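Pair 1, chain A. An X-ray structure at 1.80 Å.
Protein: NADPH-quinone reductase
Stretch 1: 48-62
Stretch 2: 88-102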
# COMPACT_ATOMS: atom_id res chain seq x y z
N LEU A 48 -3.48 20.46 9.66
CA LEU A 48 -4.30 20.60 8.45
C LEU A 48 -5.48 19.64 8.45
O LEU A 48 -6.60 20.01 8.08
CB LEU A 48 -3.44 20.40 7.20
CG LEU A 48 -2.43 21.51 6.89
CD1 LEU A 48 -1.58 21.08 5.69
CD2 LEU A 48 -3.14 22.83 6.59
N LEU A 49 -5.25 18.40 8.87
CA LEU A 49 -6.36 17.44 8.99
C LEU A 49 -7.46 17.93 9.92
O LEU A 49 -8.65 17.86 9.58
CB LEU A 49 -5.85 16.08 9.45
CG LEU A 49 -4.99 15.37 8.41
CD1 LEU A 49 -4.21 14.27 9.12
CD2 LEU A 49 -5.83 14.77 7.32
N LEU A 50 -7.06 18.45 11.08
CA LEU A 50 -8.02 18.90 12.08
C LEU A 50 -8.88 20.05 11.56
O LEU A 50 -10.02 20.21 11.99
CB LEU A 50 -7.31 19.31 13.37
CG LEU A 50 -6.72 18.19 14.25
CD1 LEU A 50 -5.97 18.79 15.44
CD2 LEU A 50 -7.80 17.24 14.74
N GLN A 51 -8.32 20.84 10.64
CA GLN A 51 -8.96 22.05 10.13
C GLN A 51 -9.87 21.78 8.93
O GLN A 51 -10.51 22.69 8.41
CB GLN A 51 -7.89 23.06 9.70
CG GLN A 51 -7.07 23.65 10.84
CD GLN A 51 -5.88 24.47 10.34
OE1 GLN A 51 -4.75 24.29 10.80
NE2 GLN A 51 -6.13 25.36 9.39
N ASN A 52 -9.91 20.53 8.46
CA ASN A 52 -10.69 20.21 7.26
C ASN A 52 -11.72 19.13 7.51
O ASN A 52 -11.56 18.31 8.41
CB ASN A 52 -9.78 19.89 6.07
CG ASN A 52 -9.06 21.13 5.55
OD1 ASN A 52 -9.54 21.77 4.60
ND2 ASN A 52 -7.95 21.50 6.18
N ASP A 53 -12.80 19.15 6.71
CA ASP A 53 -13.93 18.23 6.84
C ASP A 53 -13.87 17.09 5.84
O ASP A 53 -14.30 15.98 6.12
CB ASP A 53 -15.25 18.98 6.63
CG ASP A 53 -15.39 20.18 7.53
OD1 ASP A 53 -15.43 19.96 8.77
OD2 ASP A 53 -15.44 21.33 7.02
N ARG A 54 -13.36 17.37 4.65
CA ARG A 54 -13.22 16.35 3.63
C ARG A 54 -11.75 16.27 3.25
O ARG A 54 -11.14 17.28 2.90
CB ARG A 54 -14.07 16.68 2.39
CG ARG A 54 -13.92 15.67 1.27
CD ARG A 54 -14.88 15.98 0.11
NE ARG A 54 -16.27 15.85 0.52
CZ ARG A 54 -17.31 16.26 -0.20
NH1 ARG A 54 -17.13 16.85 -1.38
NH2 ARG A 54 -18.55 16.10 0.27
N ILE A 55 -11.19 15.07 3.33
CA ILE A 55 -9.79 14.84 3.09
C ILE A 55 -9.71 13.97 1.85
O ILE A 55 -10.25 12.86 1.83
CB ILE A 55 -9.09 14.09 4.28
CG1 ILE A 55 -9.51 14.62 5.68
CG2 ILE A 55 -7.57 14.08 4.09
CD1 ILE A 55 -9.26 16.11 5.95
N ILE A 56 -9.05 14.48 0.82
CA ILE A 56 -8.90 13.74 -0.41
C ILE A 56 -7.44 13.36 -0.61
O ILE A 56 -6.55 14.21 -0.53
CB ILE A 56 -9.44 14.56 -1.59
CG1 ILE A 56 -10.96 14.65 -1.50
CG2 ILE A 56 -8.97 13.98 -2.92
CD1 ILE A 56 -11.58 15.73 -2.39
N LEU A 57 -7.19 12.09 -0.85
CA LEU A 57 -5.82 11.67 -1.16
C LEU A 57 -5.73 11.50 -2.65
O LEU A 57 -6.48 10.72 -3.24
CB LEU A 57 -5.48 10.36 -0.47
CG LEU A 57 -5.79 10.30 1.03
CD1 LEU A 57 -5.35 8.91 1.54
CD2 LEU A 57 -5.16 11.44 1.83
N GLU A 58 -4.80 12.23 -3.25
CA GLU A 58 -4.67 12.33 -4.70
C GLU A 58 -3.30 11.80 -5.14
O GLU A 58 -2.24 12.41 -4.84
CB GLU A 58 -4.86 13.79 -5.12
CG GLU A 58 -4.75 14.04 -6.60
CD GLU A 58 -5.39 15.34 -7.03
OE1 GLU A 58 -6.38 15.77 -6.40
OE2 GLU A 58 -4.90 15.91 -8.02
N PHE A 59 -3.30 10.69 -5.86
CA PHE A 59 -2.04 10.03 -6.19
C PHE A 59 -2.12 9.14 -7.44
O PHE A 59 -3.21 8.71 -7.82
CB PHE A 59 -1.59 9.18 -4.98
CG PHE A 59 -2.61 8.13 -4.53
CD1 PHE A 59 -3.59 8.43 -3.58
CD2 PHE A 59 -2.58 6.85 -5.07
CE1 PHE A 59 -4.53 7.46 -3.17
CE2 PHE A 59 -3.51 5.87 -4.67
CZ PHE A 59 -4.48 6.18 -3.71
N PRO A 60 -0.97 8.87 -8.06
CA PRO A 60 -0.92 7.88 -9.15
C PRO A 60 -0.82 6.46 -8.60
O PRO A 60 -0.22 6.22 -7.54
CB PRO A 60 0.36 8.26 -9.89
CG PRO A 60 1.26 8.81 -8.83
CD PRO A 60 0.34 9.50 -7.83
N LEU A 61 -1.40 5.52 -9.31
CA LEU A 61 -1.37 4.13 -8.88
C LEU A 61 -0.00 3.54 -9.28
O LEU A 61 0.37 3.53 -10.46
CB LEU A 61 -2.53 3.39 -9.55
CG LEU A 61 -2.84 1.98 -9.07
CD1 LEU A 61 -3.51 2.04 -7.70
CD2 LEU A 61 -3.69 1.21 -10.09
N TYR A 62 0.76 3.10 -8.28
CA TYR A 62 2.08 2.51 -8.51
C TYR A 62 2.00 1.07 -8.01
O TYR A 62 1.76 0.85 -6.82
CB TYR A 62 3.14 3.26 -7.70
CG TYR A 62 3.62 4.58 -8.28
CD1 TYR A 62 3.01 5.13 -9.41
CD2 TYR A 62 4.68 5.28 -7.70
CE1 TYR A 62 3.43 6.32 -9.96
CE2 TYR A 62 5.11 6.49 -8.25
CZ TYR A 62 4.46 7.00 -9.37
OH TYR A 62 4.84 8.19 -9.95
N TYR A 88 -9.48 9.81 18.25
CA TYR A 88 -10.20 9.59 16.99
C TYR A 88 -10.41 10.92 16.28
O TYR A 88 -11.55 11.34 16.05
CB TYR A 88 -11.55 8.87 17.21
CG TYR A 88 -11.39 7.38 17.40
CD1 TYR A 88 -11.44 6.51 16.31
CD2 TYR A 88 -11.13 6.85 18.66
CE1 TYR A 88 -11.27 5.15 16.48
CE2 TYR A 88 -10.97 5.48 18.84
CZ TYR A 88 -11.04 4.64 17.74
OH TYR A 88 -10.87 3.29 17.91
N ALA A 89 -9.30 11.57 15.95
CA ALA A 89 -9.30 12.95 15.46
C ALA A 89 -10.10 13.11 14.18
O ALA A 89 -10.66 14.18 13.92
CB ALA A 89 -7.87 13.43 15.25
N LEU A 90 -10.18 12.03 13.40
CA LEU A 90 -10.81 12.06 12.08
C LEU A 90 -12.28 11.70 12.07
O LEU A 90 -12.90 11.72 11.01
CB LEU A 90 -10.04 11.14 11.12
CG LEU A 90 -8.52 11.36 11.11
CD1 LEU A 90 -7.83 10.26 10.33
CD2 LEU A 90 -8.15 12.73 10.54
N GLU A 91 -12.85 11.41 13.24
CA GLU A 91 -14.23 10.91 13.30
C GLU A 91 -15.20 11.87 12.64
O GLU A 91 -15.22 13.05 12.98
CB GLU A 91 -14.67 10.67 14.75
CG GLU A 91 -16.08 10.10 14.86
CD GLU A 91 -16.47 9.75 16.29
OE1 GLU A 91 -15.71 10.08 17.23
OE2 GLU A 91 -17.55 9.14 16.45
N GLY A 92 -16.01 11.37 11.71
CA GLY A 92 -17.00 12.20 11.03
C GLY A 92 -16.51 12.93 9.78
O GLY A 92 -17.33 13.51 9.04
N LYS A 93 -15.20 12.95 9.55
CA LYS A 93 -14.65 13.54 8.33
C LYS A 93 -14.86 12.56 7.17
O LYS A 93 -15.07 11.36 7.40
CB LYS A 93 -13.15 13.88 8.50
CG LYS A 93 -12.87 14.87 9.63
CD LYS A 93 -11.35 15.12 9.80
CE LYS A 93 -11.07 15.93 11.06
NZ LYS A 93 -11.56 17.35 10.90
N GLU A 94 -14.85 13.08 5.95
CA GLU A 94 -15.02 12.27 4.76
C GLU A 94 -13.64 12.00 4.19
O GLU A 94 -12.78 12.89 4.22
CB GLU A 94 -15.89 12.96 3.71
CG GLU A 94 -17.37 13.04 4.10
CD GLU A 94 -18.18 13.96 3.22
OE1 GLU A 94 -17.63 14.92 2.66
OE2 GLU A 94 -19.41 13.73 3.11
N LEU A 95 -13.43 10.77 3.72
CA LEU A 95 -12.17 10.40 3.06
C LEU A 95 -12.49 10.13 1.60
O LEU A 95 -13.35 9.31 1.30
CB LEU A 95 -11.56 9.14 3.67
CG LEU A 95 -10.23 8.72 3.03
CD1 LEU A 95 -9.11 9.80 3.26
CD2 LEU A 95 -9.76 7.34 3.51
N GLY A 96 -11.79 10.83 0.71
CA GLY A 96 -11.92 10.62 -0.73
C GLY A 96 -10.58 10.22 -1.33
O GLY A 96 -9.51 10.48 -0.75
N ILE A 97 -10.64 9.61 -2.50
CA ILE A 97 -9.46 9.13 -3.20
C ILE A 97 -9.57 9.57 -4.65
O ILE A 97 -10.57 9.26 -5.32
CB ILE A 97 -9.38 7.57 -3.14
CG1 ILE A 97 -9.32 7.07 -1.69
CG2 ILE A 97 -8.21 7.05 -4.03
CD1 ILE A 97 -8.06 7.43 -0.93
N VAL A 98 -8.58 10.32 -5.12
CA VAL A 98 -8.47 10.62 -6.56
C VAL A 98 -7.23 9.87 -7.06
O VAL A 98 -6.11 10.31 -6.84
CB VAL A 98 -8.35 12.14 -6.84
CG1 VAL A 98 -8.21 12.42 -8.37
CG2 VAL A 98 -9.61 12.86 -6.29
N VAL A 99 -7.45 8.71 -7.69
CA VAL A 99 -6.35 7.82 -8.08
C VAL A 99 -6.21 7.77 -9.59
O VAL A 99 -7.17 7.50 -10.30
CB VAL A 99 -6.50 6.38 -7.45
CG1 VAL A 99 -7.87 5.73 -7.80
CG2 VAL A 99 -5.34 5.50 -7.88
N SER A 100 -5.01 8.08 -10.08
CA SER A 100 -4.82 8.14 -11.52
C SER A 100 -4.02 6.92 -11.99
O SER A 100 -3.17 6.40 -11.24
CB SER A 100 -4.18 9.47 -11.93
OG SER A 100 -2.91 9.60 -11.34
N THR A 101 -4.35 6.43 -13.18
CA THR A 101 -3.66 5.27 -13.74
C THR A 101 -3.32 5.57 -15.21
O THR A 101 -3.99 6.35 -15.84
CB THR A 101 -4.51 3.97 -13.68
OG1 THR A 101 -5.39 3.90 -14.81
CG2 THR A 101 -5.34 3.87 -12.41
N GLY A 102 -2.25 4.96 -15.72
CA GLY A 102 -1.92 5.00 -17.14
C GLY A 102 -2.58 3.85 -17.90
O GLY A 102 -2.36 3.71 -19.11
O HOH W 1 -11.36 18.48 13.57
O HOH W 2 -14.66 17.85 10.89

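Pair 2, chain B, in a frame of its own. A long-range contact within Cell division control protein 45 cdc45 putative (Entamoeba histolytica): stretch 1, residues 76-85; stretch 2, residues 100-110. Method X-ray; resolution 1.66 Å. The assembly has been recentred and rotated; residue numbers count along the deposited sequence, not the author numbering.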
# COMPACT_ATOMS: atom_id res chain seq x y z
N ASP B 76 12.47 -18.41 22.92
CA ASP B 76 13.41 -19.15 22.09
C ASP B 76 13.71 -18.43 20.78
O ASP B 76 14.20 -19.07 19.84
CB ASP B 76 12.86 -20.55 21.81
CG ASP B 76 12.58 -21.33 23.08
OD1 ASP B 76 13.43 -21.31 24.00
OD2 ASP B 76 11.50 -21.96 23.17
N VAL B 77 13.44 -17.13 20.68
CA VAL B 77 13.67 -16.43 19.43
C VAL B 77 15.17 -16.22 19.25
O VAL B 77 15.84 -15.61 20.08
CB VAL B 77 12.91 -15.09 19.41
CG1 VAL B 77 13.20 -14.34 18.12
CG2 VAL B 77 11.43 -15.35 19.54
N HIS B 78 15.71 -16.75 18.14
CA HIS B 78 17.12 -16.64 17.82
C HIS B 78 17.40 -15.67 16.68
O HIS B 78 18.53 -15.19 16.56
CB HIS B 78 17.70 -18.02 17.43
CG HIS B 78 17.11 -18.62 16.19
ND1 HIS B 78 17.62 -18.39 14.93
CD2 HIS B 78 16.06 -19.45 16.01
CE1 HIS B 78 16.92 -19.05 14.03
NE2 HIS B 78 15.97 -19.71 14.66
N THR B 79 16.40 -15.36 15.86
CA THR B 79 16.57 -14.52 14.70
C THR B 79 15.33 -13.65 14.57
O THR B 79 14.22 -14.12 14.81
CB THR B 79 16.74 -15.34 13.42
OG1 THR B 79 17.86 -16.20 13.53
CG2 THR B 79 16.95 -14.45 12.22
N VAL B 80 15.52 -12.39 14.17
CA VAL B 80 14.40 -11.52 13.83
C VAL B 80 14.62 -10.98 12.42
O VAL B 80 15.75 -10.68 12.02
CB VAL B 80 14.23 -10.35 14.83
CG1 VAL B 80 13.99 -10.91 16.21
CG2 VAL B 80 15.45 -9.43 14.81
N PHE B 81 13.52 -10.88 11.68
CA PHE B 81 13.46 -10.19 10.40
C PHE B 81 12.55 -8.98 10.57
O PHE B 81 11.45 -9.12 11.11
CB PHE B 81 12.89 -11.09 9.30
CG PHE B 81 13.83 -12.12 8.83
CD1 PHE B 81 13.99 -13.31 9.52
CD2 PHE B 81 14.57 -11.92 7.66
CE1 PHE B 81 14.85 -14.29 9.05
CE2 PHE B 81 15.44 -12.90 7.21
CZ PHE B 81 15.58 -14.07 7.91
N PHE B 82 13.01 -7.82 10.12
CA PHE B 82 12.19 -6.62 10.03
C PHE B 82 11.85 -6.42 8.56
O PHE B 82 12.76 -6.31 7.71
CB PHE B 82 12.94 -5.41 10.59
CG PHE B 82 13.33 -5.54 12.05
CD1 PHE B 82 12.48 -6.16 12.95
CD2 PHE B 82 14.54 -5.07 12.49
CE1 PHE B 82 12.82 -6.28 14.29
CE2 PHE B 82 14.89 -5.18 13.84
CZ PHE B 82 14.03 -5.78 14.74
N ILE B 83 10.56 -6.42 8.24
CA ILE B 83 10.08 -6.40 6.86
C ILE B 83 9.43 -5.06 6.54
O ILE B 83 8.41 -4.70 7.14
CB ILE B 83 9.12 -7.57 6.59
CG1 ILE B 83 9.84 -8.90 6.83
CG2 ILE B 83 8.55 -7.50 5.18
CD1 ILE B 83 8.94 -10.13 6.73
N ASP B 84 10.02 -4.36 5.57
CA ASP B 84 9.55 -3.06 5.04
C ASP B 84 9.56 -1.98 6.11
O ASP B 84 8.84 -0.99 6.03
CB ASP B 84 8.18 -3.16 4.35
CG ASP B 84 8.14 -2.42 2.99
OD1 ASP B 84 9.20 -1.92 2.54
OD2 ASP B 84 7.06 -2.35 2.36
N CYS B 85 10.41 -2.14 7.11
CA CYS B 85 10.69 -1.12 8.10
C CYS B 85 12.09 -1.35 8.65
O CYS B 85 12.71 -2.38 8.38
CB CYS B 85 9.66 -1.13 9.23
SG CYS B 85 9.59 -2.68 10.18
N ASN B 100 23.23 -10.20 20.60
CA ASN B 100 23.08 -11.62 20.93
C ASN B 100 22.18 -12.36 19.95
O ASN B 100 22.27 -13.59 19.85
CB ASN B 100 22.50 -11.78 22.33
CG ASN B 100 23.38 -11.15 23.40
OD1 ASN B 100 23.14 -10.03 23.84
ND2 ASN B 100 24.41 -11.88 23.81
N ILE B 101 21.32 -11.64 19.24
CA ILE B 101 20.36 -12.22 18.30
C ILE B 101 20.85 -11.94 16.89
O ILE B 101 21.69 -11.06 16.65
CB ILE B 101 18.95 -11.65 18.54
CG1 ILE B 101 18.41 -12.11 19.90
CG2 ILE B 101 17.98 -12.03 17.42
CD1 ILE B 101 18.10 -13.60 19.97
N PHE B 102 20.32 -12.69 15.93
CA PHE B 102 20.56 -12.43 14.51
C PHE B 102 19.46 -11.51 14.00
O PHE B 102 18.28 -11.85 14.07
CB PHE B 102 20.64 -13.74 13.73
CG PHE B 102 21.87 -14.54 14.05
CD1 PHE B 102 21.93 -15.32 15.19
CD2 PHE B 102 22.97 -14.50 13.21
CE1 PHE B 102 23.08 -16.05 15.49
CE2 PHE B 102 24.11 -15.21 13.50
CZ PHE B 102 24.17 -16.00 14.64
N VAL B 103 19.86 -10.33 13.52
CA VAL B 103 18.94 -9.29 13.10
C VAL B 103 19.09 -9.09 11.60
O VAL B 103 20.17 -8.72 11.13
CB VAL B 103 19.18 -7.97 13.86
CG1 VAL B 103 18.28 -6.87 13.30
CG2 VAL B 103 18.95 -8.17 15.35
N TYR B 104 18.01 -9.33 10.86
CA TYR B 104 17.99 -9.14 9.42
C TYR B 104 16.90 -8.15 9.06
O TYR B 104 15.83 -8.11 9.68
CB TYR B 104 17.78 -10.46 8.67
CG TYR B 104 18.92 -11.43 8.90
CD1 TYR B 104 20.16 -11.19 8.33
CD2 TYR B 104 18.76 -12.56 9.67
CE1 TYR B 104 21.23 -12.06 8.54
CE2 TYR B 104 19.81 -13.44 9.88
CZ TYR B 104 21.04 -13.18 9.32
OH TYR B 104 22.10 -14.03 9.53
N ILE B 105 17.17 -7.35 8.04
CA ILE B 105 16.25 -6.33 7.58
C ILE B 105 16.04 -6.47 6.08
O ILE B 105 17.01 -6.49 5.31
CB ILE B 105 16.76 -4.91 7.93
CG1 ILE B 105 16.87 -4.76 9.45
CG2 ILE B 105 15.82 -3.86 7.33
CD1 ILE B 105 17.48 -3.43 9.88
N ILE B 106 14.78 -6.58 5.67
CA ILE B 106 14.39 -6.57 4.26
C ILE B 106 13.43 -5.39 4.11
O ILE B 106 12.26 -5.48 4.47
CB ILE B 106 13.73 -7.87 3.82
CG1 ILE B 106 14.62 -9.07 4.10
CG2 ILE B 106 13.42 -7.83 2.30
CD1 ILE B 106 13.96 -10.42 3.79
N ASP B 107 13.93 -4.28 3.58
CA ASP B 107 13.18 -3.01 3.59
C ASP B 107 13.39 -2.33 2.25
O ASP B 107 14.52 -2.27 1.74
CB ASP B 107 13.67 -2.13 4.75
CG ASP B 107 12.84 -0.90 4.95
OD1 ASP B 107 11.93 -0.63 4.12
OD2 ASP B 107 13.09 -0.16 5.94
N SER B 108 12.32 -1.81 1.67
CA SER B 108 12.40 -1.14 0.38
C SER B 108 12.78 0.34 0.48
O SER B 108 13.10 0.94 -0.55
CB SER B 108 11.07 -1.26 -0.37
OG SER B 108 10.04 -0.54 0.31
N HIS B 109 12.76 0.92 1.68
CA HIS B 109 13.17 2.32 1.84
C HIS B 109 14.65 2.49 1.53
O HIS B 109 15.47 1.63 1.85
CB HIS B 109 12.91 2.78 3.28
CG HIS B 109 11.46 2.87 3.64
ND1 HIS B 109 10.75 1.79 4.11
CD2 HIS B 109 10.59 3.91 3.60
CE1 HIS B 109 9.50 2.16 4.35
NE2 HIS B 109 9.38 3.44 4.05
N ARG B 110 14.99 3.63 0.92
CA ARG B 110 16.38 4.00 0.69
C ARG B 110 16.54 5.50 0.93
O ARG B 110 15.57 6.25 0.79
CB ARG B 110 16.84 3.69 -0.75
CG ARG B 110 16.81 2.22 -1.12
CD ARG B 110 17.96 1.45 -0.47
NE ARG B 110 18.06 0.11 -1.06
CZ ARG B 110 17.24 -0.89 -0.77
NH1 ARG B 110 17.38 -2.06 -1.37
NH2 ARG B 110 16.26 -0.72 0.12

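Both pairs are two neighbouring parallel strands of a sheet. In pair 1, strand 54-60 runs beside strand 94-101, with N-to-C directions 19° apart. In pair 2, strand 77-83 runs beside strand 102-106 at 18°. The backbones superpose with an RMSD of 0.6 Å over 14 central residues.

The register is the same. R54(A) faces E94(A) where T79(B) faces F102(B), and the match continues through E58(A) with V98(A) and I83(B) with I106(B). Each strand supplies both the N-H and the C=O of alternate residues. In pair 1, I55(A) N donates to E94(A) O at 2.8 Å, and G96(A) N donates to I55(A) O at 2.8 Å. The matching bonds in pair 2 run from V80(B) N to F102(B) O at 2.8 Å and from Y104(B) N to V80(B) O at 2.9 Å.

The side chains differ in kind at the start. In pair 1, R54(A) and E94(A) form a salt bridge, with R54(A) NE 2.7 Å from E94(A) OE1. In pair 2 the same positions hold T79(B) and F102(B), and T79(B) OG1 lies 3.7 Å from F102(B) CB. No charge is paired there. One residue earlier, K93(A) matches I101(B). The lysine reaches back to the backbone before the strand. Its NZ donates to N52(A) O at 2.7 Å, and weakly to L49(A) O at 3.2 Å and L50(A) O at 3.4 Å. Two waters also accept from NZ and donate to L50(A) O and D53(A) OD1. The isoleucine makes no hydrogen bond with its side chain. I101(B) CG2 lies 4.3 Å from V80(B) CG1, an apolar contact, and I101(B) CD1 comes close to V77(B) O, at 3.0 Å.

G96(A) and Y104(B) fall at the same position. G96(A) has no side chain, and I56(A) sits close over it: an ideal CB on G96(A) would lie 3.1 Å from I56(A) CG1, which is tight. In pair 2 the position opposite is F81(B), and both side chains are large. F81(B) CD2 lies 3.7 Å from Y104(B) CB, and the two rings meet obliquely, with centroids 5.4 Å apart. Y104(B) CD2 also touches T79(B) CG2 at 3.7 Å. Both pairs share a further contact. I56(A) CG2 meets V98(A) CG2 at 3.6 Å, and at the matching positions F81(B) CD2 lies 4.2 Å from I106(B) CD1.

The other face is apolar in both. L57(A) CB lies 3.9 Å from I97(A) CD1, and L57(A) CG lies 4.0 Å from L95(A) CD1. The ring of F82(B) replaces L57(A) and touches the same two positions: its CE2 is 3.8 Å from V103(B) CG1, and its CD2 is 3.8 Å from I105(B) CG1.

The ends diverge. In pair 1 the pairing continues, and the F59(A) ring packs on V99(A), with CE2 3.7 Å from CG2 of the valine. In pair 2, F59(A) is matched by D84(B), whose phi of 62° takes it out of the strand. D84(B) N still donates to I106(B) O at 2.7 Å, as F59(A) N does to V98(A) O at 3.0 Å. The carboxylate then takes over: S108(B) OG and S108(B) N both donate to D84(B) OD1, at 2.8 and 3.2 Å.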